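Local coordinates for protein diacylglycerol O-acyltransferase (Marinobacter hydrocarbonoclasticus, PDB 6CHJ) that probably transfers fatty acyl groups from acyl-CoA to diacylglycerol, giving triacylglycerol, and belongs to the bacterial wax ester synthase/diacylglycerol acyltransferases, at residues B[43-46]-B[47-50]; B[387-391]-B[392-396]; B[426-429]-B[430-433]; B[435-438]-B[439-442]. One frame throughout, in Å; residues are numbered along the deposited sequence.

The four contacts form two spatial pairs, each at one of the two six-stranded mixed sheets. Interaction 1, on helix 39-49, and interaction 2, the hairpin of strands 389-390 and 393-401, meet through W390: its CH2 lies 3.8 Å from CD1 of L47, and CZ3 4.0 Å from CD2 of L43. The hairpin carries C-terminal chain into the sheet that also holds strands 22-30, 82-86 and 115-121; helix 39-49 packs on the last two. Interactions 3 and 4 follow each other from strand 420-428 into helix 437-453, and touch where L435 CD1 comes 3.5 Å from G427 CA. The nearest atoms of interactions 2 and 4 are about 14 Å apart, those of 1 and 3 about 23 Å.

Interaction 1: residues B[43-46]-B[47-50]; sequences LADQ and LRQK
L43 sends its CG away from its own backbone N (chi1 173°), whereas L47 keeps CG beside its N (chi1 -80°), and these two turns bring the leucines together one turn apart on the alpha-helix 39-49. The branches cross at a slant, CD1 of L43 against CD1 of L47 at 3.6 Å. Along with A44 they make the inner stripe of the helix, which packs against F82, F84 and L119 of the neighbouring strands. The backbone bond from L47 N to L43 O (3.1 Å, 156°) accompanies the pair, followed by R48 N to A44 O at 3.0 Å. The side chain of R48 starts out close to that second carbonyl, with CG 3.3 Å from A44 O. Its guanidinium presents an edge toward D45, whose OD1 stays 4.4 Å from NE, too far for a salt bridge; the firm ionic partner of R48 is E79. On the outer stripe, OE1 of Q46 reaches the aliphatic part of Q49. Q46 O receives weak bonds from both Q49 N and K50 N, and CG of K50 lies 3.1 Å from that same oxygen.

Interaction 2: residues B[387-391]-B[392-396]; sequences PLYWN and GAKLE
L388 opens the hairpin by accepting a hydrogen bond at its O from L395 N (3.0 Å). Y389 comes next, in a non-hydrogen-bonded antiparallel pair with K394. Its CA approaches A393 O at 3.1 Å as a CA-H...O contact, and its ring, with CG beside the backbone N (chi1 -51°), runs alongside the K394 chain in the same direction. CD2 sits 3.7 Å from CB of K394, and CE2 lies against CB and CG of that lysine. With an alanine at Y389, CB and CG of K394 would probably lose this aromatic flank and the lysine chain would be freer to swing. As placed, K394 stretches on to E396, NZ meeting OE2 at 3.1 Å in a salt bridge whose hydrogen bond is weak; S30 also binds OE2. W390 forms the hydrogen-bonded pair with A393: its N gives to A393 O at 2.7 Å, and its O receives A393 N. The indole leaves on the opposite face from Y389, and NE1 is held by P162 O. N391 then begins the reversal, its ND2 3.6 Å above one face of the indole while OD1 takes the amide of M161. N391 and G392 both have positive phi, completing a type I' turn from W390 to A393. Backbone hydrogen bonds thus set the register of this edge hairpin of the mixed sheet, while side chains give its two faces different characters: the buried W390, fixed through NE1, on one, and Y389 with the K394-E396 pair, partly exposed, on the other.

Interaction 3: residues B[426-429]-B[430-433]; sequences IGCR and RTLP
C428 and T431 form the tight centre of this turn at the end of strand 420-428. The cysteine directs SG away from its backbone N and alongside its carbonyl carbon (chi1 162°), which places the sulfur in front of the turning chain. There SG accepts a nearly straight hydrogen bond from T431 N (3.4 Å, 171°). The threonine closes in on the same residue with its hydroxyl, OG1 lying 3.5 Å from CB of C428, while CG2 leans toward the sulfur. From its carbonyl side C428 makes a second bond, L432 N to C428 O at 3.2 Å and 139°, and CB of L432 rests 3.5 Å from that oxygen. Two acceptors of one residue thus hold two successive amides, and the buried L432 carries on to pack against L410.

Within the turn R429 and R430 form the looser, partly exposed side. Each touches the opposing residues mainly at CB before its chain departs. R429 runs extended from CG to NE and is tied to the second subunit by a salt bridge with its D77. R430 bends at its third torsion, and T431 CG2 lies at the edge of its guanidinium, in plane; its ion pair with E111 of the second subunit is long and weak. The C428 O to L432 N bond around helical backbone angles defines an alpha-turn, here ending an inner strand of the C-terminal half and turning two arginines to the subunit interface.

Interaction 4: residues B[435-438]-B[439-442]; sequences LQRM and LDYL
Y441 lies back across the turn before it, with its CB 3.7 Å from M438 O. A first torsion of -59° keeps CG beside the backbone N, and R437 O sits over one face of the ring, 3.3 Å above its plane and offset toward the rim. The same oxygen accepts Y441 N in the carbonyl plane (3.0 Å, 149°). CD2 looks toward M438, 3.8 Å from its CA and also near CG of that methionine, whose chain crosses the tyrosine at about a right angle. Further out, CE2 and CZ lie against R437, CZ 3.8 Å from CB. At the tip OH meets CD of R437 at 3.5 Å. The methylenes of R437 run alongside the ring, and its guanidinium is turned steeply against it. Replacing Y441 by an alanine would probably leave R437 O with only its backbone bond of those described here, the ring gone from over it, and the arginine methylenes without their flank. M438 and L442 face the sheet and helix 262-280, where both touch A273, and L442 N binds M438 O at 2.8 Å. L439 N instead reaches Q436 O, three residues back. With M438 and L442 buried on one side and R437 and D440 exposed on the other, this is an amphipathic alpha-helix, helix 437-453, packed on the C-terminal mixed sheet of this alpha/beta acyltransferase.

Interaction 1: residues B[43-46]-B[47-50]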
loop_
_atom_site.group_PDB
_atom_site.type_symbol
_atom_site.label_atom_id
_atom_site.label_comp_id
_atom_site.label_asym_id
_atom_site.label_seq_id
_atom_site.Cartn_x
_atom_site.Cartn_y
_atom_site.Cartn_z
ATOM N N LEU B 43 8.955 9.210 21.224
ATOM C CA LEU B 43 7.871 8.245 21.403
ATOM C C LEU B 43 8.063 7.026 20.507
ATOM O O LEU B 43 7.868 5.875 20.938
ATOM C CB LEU B 43 6.520 8.907 21.120
ATOM C CG LEU B 43 5.312 7.960 21.109
ATOM C CD1 LEU B 43 5.289 7.106 22.364
ATOM C CD2 LEU B 43 3.985 8.733 20.945
ATOM N N ALA B 44 8.410 7.262 19.236
ATOM C CA ALA B 44 8.589 6.141 18.323
ATOM C C ALA B 44 9.632 5.184 18.868
ATOM O O ALA B 44 9.459 3.963 18.806
ATOM C CB ALA B 44 8.979 6.646 16.935
ATOM N N ASP B 45 10.686 5.730 19.486
ATOM C CA ASP B 45 11.785 4.895 19.958
ATOM C C ASP B 45 11.325 3.897 21.016
ATOM O O ASP B 45 11.718 2.727 20.979
ATOM C CB ASP B 45 12.911 5.782 20.477
ATOM C CG ASP B 45 13.769 6.323 19.355
ATOM O OD1 ASP B 45 14.042 5.535 18.416
ATOM O OD2 ASP B 45 14.142 7.528 19.393
ATOM N N GLN B 46 10.473 4.321 21.954
ATOM C CA GLN B 46 10.062 3.383 22.993
ATOM C C GLN B 46 8.914 2.490 22.555
ATOM O O GLN B 46 8.738 1.410 23.125
ATOM C CB GLN B 46 9.703 4.119 24.296
ATOM C CG GLN B 46 9.847 3.213 25.560
ATOM C CD GLN B 46 11.311 3.006 26.030
ATOM O OE1 GLN B 46 12.210 2.710 25.226
ATOM N NE2 GLN B 46 11.536 3.129 27.340
ATOM N N LEU B 47 8.136 2.895 21.547
ATOM C CA LEU B 47 7.121 1.986 21.029
ATOM C C LEU B 47 7.773 0.828 20.288
ATOM O O LEU B 47 7.299 -0.314 20.370
ATOM C CB LEU B 47 6.134 2.740 20.125
ATOM C CG LEU B 47 5.034 3.532 20.862
ATOM C CD1 LEU B 47 4.345 4.562 19.953
ATOM C CD2 LEU B 47 4.026 2.613 21.528
ATOM N N ARG B 48 8.877 1.101 19.575
ATOM C CA ARG B 48 9.615 0.033 18.903
ATOM C C ARG B 48 10.086 -1.013 19.898
ATOM O O ARG B 48 10.118 -2.208 19.588
ATOM C CB ARG B 48 10.811 0.609 18.155
ATOM C CG ARG B 48 10.443 1.403 16.935
ATOM C CD ARG B 48 11.663 1.558 16.064
ATOM N NE ARG B 48 11.849 2.924 15.589
ATOM C CZ ARG B 48 11.362 3.369 14.436
ATOM N NH1 ARG B 48 10.651 2.548 13.669
ATOM N NH2 ARG B 48 11.585 4.624 14.055
ATOM N N GLN B 49 10.449 -0.574 21.103
ATOM C CA GLN B 49 10.868 -1.497 22.151
ATOM C C GLN B 49 9.742 -2.448 22.524
ATOM O O GLN B 49 9.932 -3.668 22.561
ATOM C CB GLN B 49 11.339 -0.711 23.377
ATOM C CG GLN B 49 12.726 -0.148 23.225
ATOM C CD GLN B 49 13.657 -1.188 22.668
ATOM O OE1 GLN B 49 14.096 -1.103 21.517
ATOM N NE2 GLN B 49 13.946 -2.207 23.473
ATOM N N LYS B 50 8.554 -1.901 22.788
ATOM C CA LYS B 50 7.419 -2.687 23.252
ATOM C C LYS B 50 7.093 -3.817 22.279
ATOM O O LYS B 50 6.431 -3.602 21.258
ATOM C CB LYS B 50 6.219 -1.773 23.463
ATOM C CG LYS B 50 6.573 -0.527 24.265
ATOM C CD LYS B 50 5.491 -0.179 25.279
ATOM C CE LYS B 50 5.247 -1.349 26.232
ATOM N NZ LYS B 50 4.192 -1.069 27.255
#

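Interaction 2: residues B[387-391]-B[392-396]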
loop_
_atom_site.group_PDB
_atom_site.type_symbol
_atom_site.label_atom_id
_atom_site.label_comp_id
_atom_site.label_asym_id
_atom_site.label_seq_id
_atom_site.Cartn_x
_atom_site.Cartn_y
_atom_site.Cartn_z
ATOM N N PRO B 387 -13.060 13.758 28.070
ATOM C CA PRO B 387 -11.749 13.852 27.410
ATOM C C PRO B 387 -10.823 12.710 27.808
ATOM O O PRO B 387 -10.976 12.074 28.857
ATOM C CB PRO B 387 -11.201 15.208 27.881
ATOM C CG PRO B 387 -12.402 15.991 28.247
ATOM C CD PRO B 387 -13.373 14.985 28.820
ATOM N N LEU B 388 -9.855 12.442 26.932
ATOM C CA LEU B 388 -9.010 11.267 27.067
ATOM C C LEU B 388 -7.568 11.643 26.762
ATOM O O LEU B 388 -7.281 12.672 26.142
ATOM C CB LEU B 388 -9.486 10.120 26.167
ATOM C CG LEU B 388 -10.770 9.425 26.620
ATOM C CD1 LEU B 388 -11.207 8.347 25.640
ATOM C CD2 LEU B 388 -10.574 8.848 28.001
ATOM N N TYR B 389 -6.656 10.808 27.252
ATOM C CA TYR B 389 -5.226 11.056 27.134
ATOM C C TYR B 389 -4.521 9.731 26.912
ATOM O O TYR B 389 -4.950 8.695 27.434
ATOM C CB TYR B 389 -4.643 11.761 28.388
ATOM C CG TYR B 389 -5.414 12.996 28.812
ATOM C CD1 TYR B 389 -6.612 12.884 29.518
ATOM C CD2 TYR B 389 -4.963 14.273 28.485
ATOM C CE1 TYR B 389 -7.334 13.993 29.886
ATOM C CE2 TYR B 389 -5.685 15.399 28.862
ATOM C CZ TYR B 389 -6.872 15.245 29.557
ATOM O OH TYR B 389 -7.606 16.338 29.936
ATOM N N TRP B 390 -3.462 9.771 26.105
ATOM C CA TRP B 390 -2.480 8.694 26.011
ATOM C C TRP B 390 -1.210 9.240 26.639
ATOM O O TRP B 390 -0.637 10.207 26.125
ATOM C CB TRP B 390 -2.229 8.259 24.567
ATOM C CG TRP B 390 -1.587 6.880 24.423
ATOM C CD1 TRP B 390 -1.777 5.784 25.236
ATOM C CD2 TRP B 390 -0.683 6.452 23.388
ATOM N NE1 TRP B 390 -1.040 4.712 24.769
ATOM C CE2 TRP B 390 -0.360 5.098 23.642
ATOM C CE3 TRP B 390 -0.116 7.083 22.271
ATOM C CZ2 TRP B 390 0.506 4.372 22.822
ATOM C CZ3 TRP B 390 0.748 6.361 21.460
ATOM C CH2 TRP B 390 1.051 5.020 21.743
ATOM N N ASN B 391 -0.802 8.633 27.756
ATOM C CA ASN B 391 0.365 9.051 28.541
ATOM C C ASN B 391 0.520 10.571 28.546
ATOM O O ASN B 391 1.575 11.124 28.220
ATOM C CB ASN B 391 1.615 8.344 28.033
ATOM C CG ASN B 391 1.472 6.832 28.092
ATOM O OD1 ASN B 391 1.329 6.265 29.168
ATOM N ND2 ASN B 391 1.459 6.178 26.929
ATOM N N GLY B 392 -0.583 11.252 28.897
ATOM C CA GLY B 392 -0.629 12.698 28.969
ATOM C C GLY B 392 -0.767 13.420 27.646
ATOM O O GLY B 392 -0.800 14.656 27.636
ATOM N N ALA B 393 -0.837 12.707 26.527
ATOM C CA ALA B 393 -1.148 13.334 25.250
ATOM C C ALA B 393 -2.665 13.348 25.099
ATOM O O ALA B 393 -3.305 12.292 25.095
ATOM C CB ALA B 393 -0.480 12.598 24.089
ATOM N N LYS B 394 -3.242 14.538 25.013
ATOM C CA LYS B 394 -4.694 14.648 24.912
ATOM C C LYS B 394 -5.156 14.217 23.521
ATOM O O LYS B 394 -4.685 14.739 22.503
ATOM C CB LYS B 394 -5.135 16.084 25.209
ATOM C CG LYS B 394 -6.637 16.329 25.139
ATOM C CD LYS B 394 -6.973 17.787 25.439
ATOM C CE LYS B 394 -5.748 18.683 25.257
ATOM N NZ LYS B 394 -6.089 20.096 24.929
ATOM N N LEU B 395 -6.065 13.263 23.476
ATOM C CA LEU B 395 -6.782 12.999 22.236
ATOM C C LEU B 395 -7.617 14.221 21.876
ATOM O O LEU B 395 -8.494 14.622 22.646
ATOM C CB LEU B 395 -7.668 11.762 22.396
ATOM C CG LEU B 395 -8.337 11.190 21.140
ATOM C CD1 LEU B 395 -7.291 10.676 20.129
ATOM C CD2 LEU B 395 -9.345 10.103 21.512
ATOM N N GLU B 396 -7.324 14.835 20.723
ATOM C CA GLU B 396 -8.083 15.981 20.225
ATOM C C GLU B 396 -9.208 15.618 19.251
ATOM O O GLU B 396 -10.083 16.459 19.007
ATOM C CB GLU B 396 -7.157 16.980 19.519
ATOM C CG GLU B 396 -6.022 17.495 20.359
ATOM C CD GLU B 396 -6.460 18.583 21.326
ATOM O OE1 GLU B 396 -7.670 18.918 21.360
ATOM O OE2 GLU B 396 -5.585 19.094 22.056
#

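Interaction 3: residues B[426-429]-B[430-433]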
loop_
_atom_site.group_PDB
_atom_site.type_symbol
_atom_site.label_atom_id
_atom_site.label_comp_id
_atom_site.label_asym_id
_atom_site.label_seq_id
_atom_site.Cartn_x
_atom_site.Cartn_y
_atom_site.Cartn_z
ATOM N N ILE B 426 -14.819 8.418 3.642
ATOM C CA ILE B 426 -13.829 7.699 2.838
ATOM C C ILE B 426 -14.454 7.377 1.483
ATOM O O ILE B 426 -15.594 6.901 1.412
ATOM C CB ILE B 426 -13.328 6.423 3.542
ATOM C CG1 ILE B 426 -12.166 5.802 2.767
ATOM C CG2 ILE B 426 -14.461 5.428 3.780
ATOM C CD1 ILE B 426 -10.843 6.439 3.062
ATOM N N GLY B 427 -13.727 7.664 0.411
ATOM C CA GLY B 427 -14.303 7.525 -0.913
ATOM C C GLY B 427 -13.272 7.131 -1.949
ATOM O O GLY B 427 -12.053 7.338 -1.770
ATOM N N CYS B 428 -13.777 6.540 -3.039
ATOM C CA CYS B 428 -12.916 6.246 -4.177
ATOM C C CYS B 428 -12.453 7.565 -4.789
ATOM O O CYS B 428 -13.276 8.402 -5.166
ATOM C CB CYS B 428 -13.649 5.394 -5.210
ATOM S SG CYS B 428 -12.853 5.436 -6.834
ATOM N N ARG B 429 -11.133 7.764 -4.860
ATOM C CA ARG B 429 -10.589 9.025 -5.370
ATOM C C ARG B 429 -11.036 9.326 -6.804
ATOM O O ARG B 429 -11.235 10.491 -7.147
ATOM C CB ARG B 429 -9.062 9.000 -5.307
ATOM C CG ARG B 429 -8.425 10.281 -5.829
ATOM C CD ARG B 429 -6.909 10.309 -5.672
ATOM N NE ARG B 429 -6.395 11.653 -5.930
ATOM C CZ ARG B 429 -6.185 12.578 -4.992
ATOM N NH1 ARG B 429 -6.427 12.322 -3.705
ATOM N NH2 ARG B 429 -5.727 13.769 -5.347
ATOM N N ARG B 430 -11.190 8.305 -7.666
ATOM C CA ARG B 430 -11.558 8.609 -9.050
ATOM C C ARG B 430 -13.033 8.973 -9.190
ATOM O O ARG B 430 -13.376 9.962 -9.848
ATOM C CB ARG B 430 -11.249 7.445 -9.984
ATOM C CG ARG B 430 -11.801 7.707 -11.380
ATOM C CD ARG B 430 -11.953 6.451 -12.197
ATOM N NE ARG B 430 -13.058 5.609 -11.743
ATOM C CZ ARG B 430 -13.170 4.311 -12.035
ATOM N NH1 ARG B 430 -12.227 3.715 -12.768
ATOM N NH2 ARG B 430 -14.213 3.599 -11.592
ATOM N N THR B 431 -13.929 8.177 -8.611
ATOM C CA THR B 431 -15.325 8.443 -8.913
ATOM C C THR B 431 -15.864 9.631 -8.130
ATOM O O THR B 431 -16.901 10.184 -8.510
ATOM C CB THR B 431 -16.173 7.171 -8.697
ATOM O OG1 THR B 431 -16.062 6.741 -7.348
ATOM C CG2 THR B 431 -15.653 6.030 -9.579
ATOM N N LEU B 432 -15.160 10.078 -7.093
ATOM C CA LEU B 432 -15.621 11.179 -6.251
ATOM C C LEU B 432 -14.572 12.285 -6.213
ATOM O O LEU B 432 -13.951 12.533 -5.169
ATOM C CB LEU B 432 -15.958 10.686 -4.847
ATOM C CG LEU B 432 -17.248 9.867 -4.864
ATOM C CD1 LEU B 432 -17.571 9.301 -3.502
ATOM C CD2 LEU B 432 -18.376 10.743 -5.372
ATOM N N PRO B 433 -14.378 12.992 -7.330
ATOM C CA PRO B 433 -13.401 14.085 -7.353
ATOM C C PRO B 433 -13.741 15.178 -6.350
ATOM O O PRO B 433 -14.893 15.598 -6.231
ATOM C CB PRO B 433 -13.495 14.602 -8.793
ATOM C CG PRO B 433 -14.868 14.202 -9.250
ATOM C CD PRO B 433 -15.068 12.862 -8.627
#

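Interaction 4: residues B[435-438]-B[439-442]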
loop_
_atom_site.group_PDB
_atom_site.type_symbol
_atom_site.label_atom_id
_atom_site.label_comp_id
_atom_site.label_asym_id
_atom_site.label_seq_id
_atom_site.Cartn_x
_atom_site.Cartn_y
_atom_site.Cartn_z
ATOM N N LEU B 435 -13.492 15.243 -2.996
ATOM C CA LEU B 435 -14.338 14.767 -1.913
ATOM C C LEU B 435 -14.147 15.579 -0.639
ATOM O O LEU B 435 -15.058 15.627 0.199
ATOM C CB LEU B 435 -14.035 13.281 -1.669
ATOM C CG LEU B 435 -14.734 12.452 -0.591
ATOM C CD1 LEU B 435 -14.721 10.978 -0.988
ATOM C CD2 LEU B 435 -14.011 12.599 0.716
ATOM N N GLN B 436 -12.976 16.212 -0.466
ATOM C CA GLN B 436 -12.741 17.012 0.734
ATOM C C GLN B 436 -13.717 18.183 0.815
ATOM O O GLN B 436 -14.006 18.681 1.909
ATOM C CB GLN B 436 -11.285 17.516 0.774
ATOM C CG GLN B 436 -10.446 16.909 1.933
ATOM C CD GLN B 436 -9.006 17.492 2.069
ATOM O OE1 GLN B 436 -8.096 17.119 1.316
ATOM N NE2 GLN B 436 -8.805 18.388 3.050
ATOM N N ARG B 437 -14.249 18.625 -0.323
ATOM C CA ARG B 437 -15.168 19.751 -0.289
ATOM C C ARG B 437 -16.445 19.416 0.467
ATOM O O ARG B 437 -17.142 20.332 0.923
ATOM C CB ARG B 437 -15.481 20.206 -1.709
ATOM C CG ARG B 437 -14.811 21.499 -2.068
ATOM C CD ARG B 437 -14.940 21.785 -3.533
ATOM N NE ARG B 437 -13.637 21.699 -4.181
ATOM C CZ ARG B 437 -13.451 21.656 -5.497
ATOM N NH1 ARG B 437 -14.494 21.693 -6.325
ATOM N NH2 ARG B 437 -12.211 21.578 -5.982
ATOM N N MET B 438 -16.749 18.125 0.642
ATOM C CA MET B 438 -17.928 17.742 1.409
ATOM C C MET B 438 -17.842 18.160 2.871
ATOM O O MET B 438 -18.883 18.232 3.536
ATOM C CB MET B 438 -18.163 16.233 1.307
ATOM C CG MET B 438 -18.939 15.860 0.060
ATOM S SD MET B 438 -19.666 14.238 0.203
ATOM C CE MET B 438 -20.957 14.603 1.368
ATOM N N LEU B 439 -16.638 18.415 3.388
ATOM C CA LEU B 439 -16.498 18.990 4.726
ATOM C C LEU B 439 -17.114 20.385 4.793
ATOM O O LEU B 439 -17.818 20.720 5.750
ATOM C CB LEU B 439 -15.021 19.046 5.122
ATOM C CG LEU B 439 -14.303 17.707 5.240
ATOM C CD1 LEU B 439 -12.893 17.895 5.811
ATOM C CD2 LEU B 439 -15.146 16.761 6.096
ATOM N N ASP B 440 -16.841 21.219 3.791
ATOM C CA ASP B 440 -17.477 22.528 3.748
ATOM C C ASP B 440 -18.966 22.396 3.486
ATOM O O ASP B 440 -19.753 23.188 4.010
ATOM C CB ASP B 440 -16.838 23.400 2.669
ATOM C CG ASP B 440 -15.333 23.427 2.759
ATOM O OD1 ASP B 440 -14.802 23.830 3.820
ATOM O OD2 ASP B 440 -14.681 23.032 1.769
ATOM N N TYR B 441 -19.371 21.376 2.722
ATOM C CA TYR B 441 -20.789 21.190 2.429
ATOM C C TYR B 441 -21.546 20.706 3.659
ATOM O O TYR B 441 -22.705 21.091 3.868
ATOM C CB TYR B 441 -20.971 20.222 1.261
ATOM C CG TYR B 441 -20.292 20.653 -0.029
ATOM C CD1 TYR B 441 -19.882 21.972 -0.221
ATOM C CD2 TYR B 441 -20.073 19.737 -1.064
ATOM C CE1 TYR B 441 -19.270 22.371 -1.397
ATOM C CE2 TYR B 441 -19.458 20.130 -2.247
ATOM C CZ TYR B 441 -19.054 21.453 -2.401
ATOM O OH TYR B 441 -18.435 21.855 -3.562
ATOM N N LEU B 442 -20.918 19.868 4.489
ATOM C CA LEU B 442 -21.542 19.525 5.764
ATOM C C LEU B 442 -21.687 20.765 6.632
ATOM O O LEU B 442 -22.733 20.979 7.261
ATOM C CB LEU B 442 -20.734 18.467 6.515
ATOM C CG LEU B 442 -20.613 17.039 5.987
ATOM C CD1 LEU B 442 -19.321 16.371 6.525
ATOM C CD2 LEU B 442 -21.844 16.210 6.318
#